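Local structure of ArtJ (Geobacillus stearothermophilus, 2PVU) at residues Ala200-Tyr203 / Val204-Pro208. The protein binds arginine, lysine and histidine and, as the solute-binding protein of an ABC transport system, probably delivers them to the transporter Art(MP)2. Residues are numbered along the deposited sequence; the frame is centred on the assembly and turned at random.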
ATOM      1  N   ALA A 200      -0.732  -8.022   5.763  1.00 20.68           N
ATOM      2  CA  ALA A 200      -0.981  -9.421   6.199  1.00 22.12           C
ATOM      3  C   ALA A 200      -0.604  -9.640   7.663  1.00 22.56           C
ATOM      4  O   ALA A 200      -1.367 -10.205   8.445  1.00 22.99           O
ATOM      5  CB  ALA A 200      -0.231 -10.411   5.311  1.00 21.39           C
ATOM      6  N   ASN A 201       0.579  -9.170   8.039  1.00 24.01           N
ATOM      7  CA  ASN A 201       1.063  -9.352   9.396  1.00 25.76           C
ATOM      8  C   ASN A 201       0.171  -8.706  10.433  1.00 26.78           C
ATOM      9  O   ASN A 201      -0.091  -9.307  11.488  1.00 27.21           O
ATOM     10  CB  ASN A 201       2.497  -8.831   9.533  1.00 26.25           C
ATOM     11  CG  ASN A 201       3.524  -9.784   8.935  1.00 27.18           C
ATOM     12  OD1 ASN A 201       3.325 -11.008   8.911  1.00 35.38           O
ATOM     13  ND2 ASN A 201       4.635  -9.242   8.508  1.00 32.44           N
ATOM     14  N   GLU A 202      -0.307  -7.494  10.148  1.00 27.28           N
ATOM     15  CA  GLU A 202      -1.158  -6.784  11.121  1.00 28.78           C
ATOM     16  C   GLU A 202      -2.553  -7.425  11.190  1.00 27.72           C
ATOM     17  O   GLU A 202      -3.140  -7.493  12.249  1.00 25.75           O
ATOM     18  CB  GLU A 202      -1.248  -5.283  10.807  1.00 30.37           C
ATOM     19  CG  GLU A 202      -2.574  -4.662  11.287  1.00 36.87           C
ATOM     20  CD  GLU A 202      -2.449  -3.260  11.858  1.00 43.97           C
ATOM     21  OE1 GLU A 202      -1.482  -3.027  12.629  1.00 47.10           O
ATOM     22  OE2 GLU A 202      -3.331  -2.411  11.560  1.00 43.66           O
ATOM     23  N   TYR A 203      -3.062  -7.901  10.056  1.00 26.43           N
ATOM     24  CA  TYR A 203      -4.353  -8.583  10.054  1.00 26.49           C
ATOM     25  C   TYR A 203      -4.314  -9.815  10.978  1.00 26.25           C
ATOM     26  O   TYR A 203      -5.227 -10.041  11.771  1.00 24.91           O
ATOM     27  CB  TYR A 203      -4.786  -8.993   8.632  1.00 27.22           C
ATOM     28  CG  TYR A 203      -6.195  -9.496   8.686  1.00 27.41           C
ATOM     29  CD1 TYR A 203      -7.251  -8.610   8.595  1.00 28.17           C
ATOM     30  CD2 TYR A 203      -6.474 -10.852   8.936  1.00 30.65           C
ATOM     31  CE1 TYR A 203      -8.568  -9.058   8.698  1.00 29.68           C
ATOM     32  CE2 TYR A 203      -7.782 -11.305   9.028  1.00 29.23           C
ATOM     33  CZ  TYR A 203      -8.827 -10.387   8.900  1.00 29.58           C
ATOM     34  OH  TYR A 203     -10.140 -10.763   9.034  1.00 30.50           O
ATOM     35  N   VAL A 204      -3.253 -10.607  10.860  1.00 26.59           N
ATOM     36  CA  VAL A 204      -3.113 -11.841  11.659  1.00 28.02           C
ATOM     37  C   VAL A 204      -2.959 -11.469  13.122  1.00 28.49           C
ATOM     38  O   VAL A 204      -3.609 -12.043  13.984  1.00 29.74           O
ATOM     39  CB  VAL A 204      -1.910 -12.688  11.156  1.00 27.62           C
ATOM     40  CG1 VAL A 204      -1.536 -13.815  12.149  1.00 28.74           C
ATOM     41  CG2 VAL A 204      -2.221 -13.258   9.770  1.00 28.33           C
ATOM     42  N   LYS A 205      -2.129 -10.471  13.393  1.00 30.43           N
ATOM     43  CA  LYS A 205      -1.850 -10.052  14.776  1.00 32.44           C
ATOM     44  C   LYS A 205      -3.111  -9.480  15.434  1.00 32.24           C
ATOM     45  O   LYS A 205      -3.363  -9.693  16.628  1.00 33.58           O
ATOM     46  CB  LYS A 205      -0.722  -9.017  14.778  1.00 32.82           C
ATOM     47  CG  LYS A 205      -0.247  -8.652  16.159  1.00 37.95           C
ATOM     48  CD  LYS A 205       1.114  -7.966  16.104  1.00 44.25           C
ATOM     49  CE  LYS A 205       1.481  -7.403  17.488  1.00 46.26           C
ATOM     50  NZ  LYS A 205       1.284  -8.411  18.585  1.00 48.62           N
ATOM     51  N   ASN A 206      -3.909  -8.758  14.657  1.00 32.74           N
ATOM     52  CA  ASN A 206      -5.183  -8.232  15.156  1.00 32.98           C
ATOM     53  C   ASN A 206      -6.364  -9.195  15.096  1.00 32.82           C
ATOM     54  O   ASN A 206      -7.397  -8.931  15.700  1.00 31.86           O
ATOM     55  CB  ASN A 206      -5.540  -6.932  14.446  1.00 33.67           C
ATOM     56  CG  ASN A 206      -4.523  -5.839  14.699  1.00 35.47           C
ATOM     57  OD1 ASN A 206      -3.781  -5.864  15.699  1.00 37.94           O
ATOM     58  ND2 ASN A 206      -4.470  -4.876  13.796  1.00 38.55           N
ATOM     59  N   ASN A 207      -6.233 -10.308  14.378  1.00 31.95           N
ATOM     60  CA  ASN A 207      -7.359 -11.245  14.283  1.00 31.53           C
ATOM     61  C   ASN A 207      -7.025 -12.699  14.599  1.00 31.53           C
ATOM     62  O   ASN A 207      -7.248 -13.585  13.759  1.00 31.02           O
ATOM     63  CB  ASN A 207      -8.016 -11.131  12.903  1.00 30.81           C
ATOM     64  CG  ASN A 207      -8.595  -9.770  12.670  1.00 31.67           C
ATOM     65  OD1 ASN A 207      -9.763  -9.527  12.976  1.00 33.04           O
ATOM     66  ND2 ASN A 207      -7.777  -8.852  12.171  1.00 29.17           N
ATOM     67  N   PRO A 208      -6.531 -12.959  15.833  1.00 31.78           N
ATOM     68  CA  PRO A 208      -6.091 -14.307  16.214  1.00 32.33           C
ATOM     69  C   PRO A 208      -7.203 -15.345  16.035  1.00 32.58           C
ATOM     70  O   PRO A 208      -6.932 -16.482  15.629  1.00 32.88           O
ATOM     71  CB  PRO A 208      -5.721 -14.154  17.697  1.00 31.97           C
ATOM     72  CG  PRO A 208      -6.397 -12.903  18.150  1.00 31.76           C
ATOM     73  CD  PRO A 208      -6.413 -12.010  16.955  1.00 31.49           C
TER
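The carbonyl oxygen of Y203 is gripped twice by N207, the first residue to leave helical geometry at the C-terminal end of helix 197-206. The amide ND2 of N207 lies 2.8 Å from Y203 O, in the carbonyl plane on a lone pair, with an N-H...O angle of 162°; the backbone N of N207 adds a weak, bent bond. The side-chain amide thus supplies the straighter of the two bonds to this carbonyl, where the helical one is weak. The same amide lies over one face of the Y203 ring: ND2 stands 3.5 Å above the ring plane, over its centre. Ring and amide planes are 17° apart, so the two stack. CB of N207 adds a CH-pi contact 4.3 Å from the centroid of the Y203 ring. With CG of Y203 anti to the backbone N (chi1 -172°), the ring reaches forward beside its own carbonyl to meet this amide. Replacing Y203 by alanine would keep the carbonyl, but would probably leave the N207 amide without the ring it stacks on and open a gap beside I182 and L186. One residue earlier, N206 N donates to E202 O at 2.8 Å, while ND2 of N206 packs 3.2 Å from CG of E202. The helix end lies at the surface, with V204 against V214 of strand 212-215 and L132 of strand 125-134, while Y203 reaches L212 of strand 212-215 and I182 and L186 of helix 178-186.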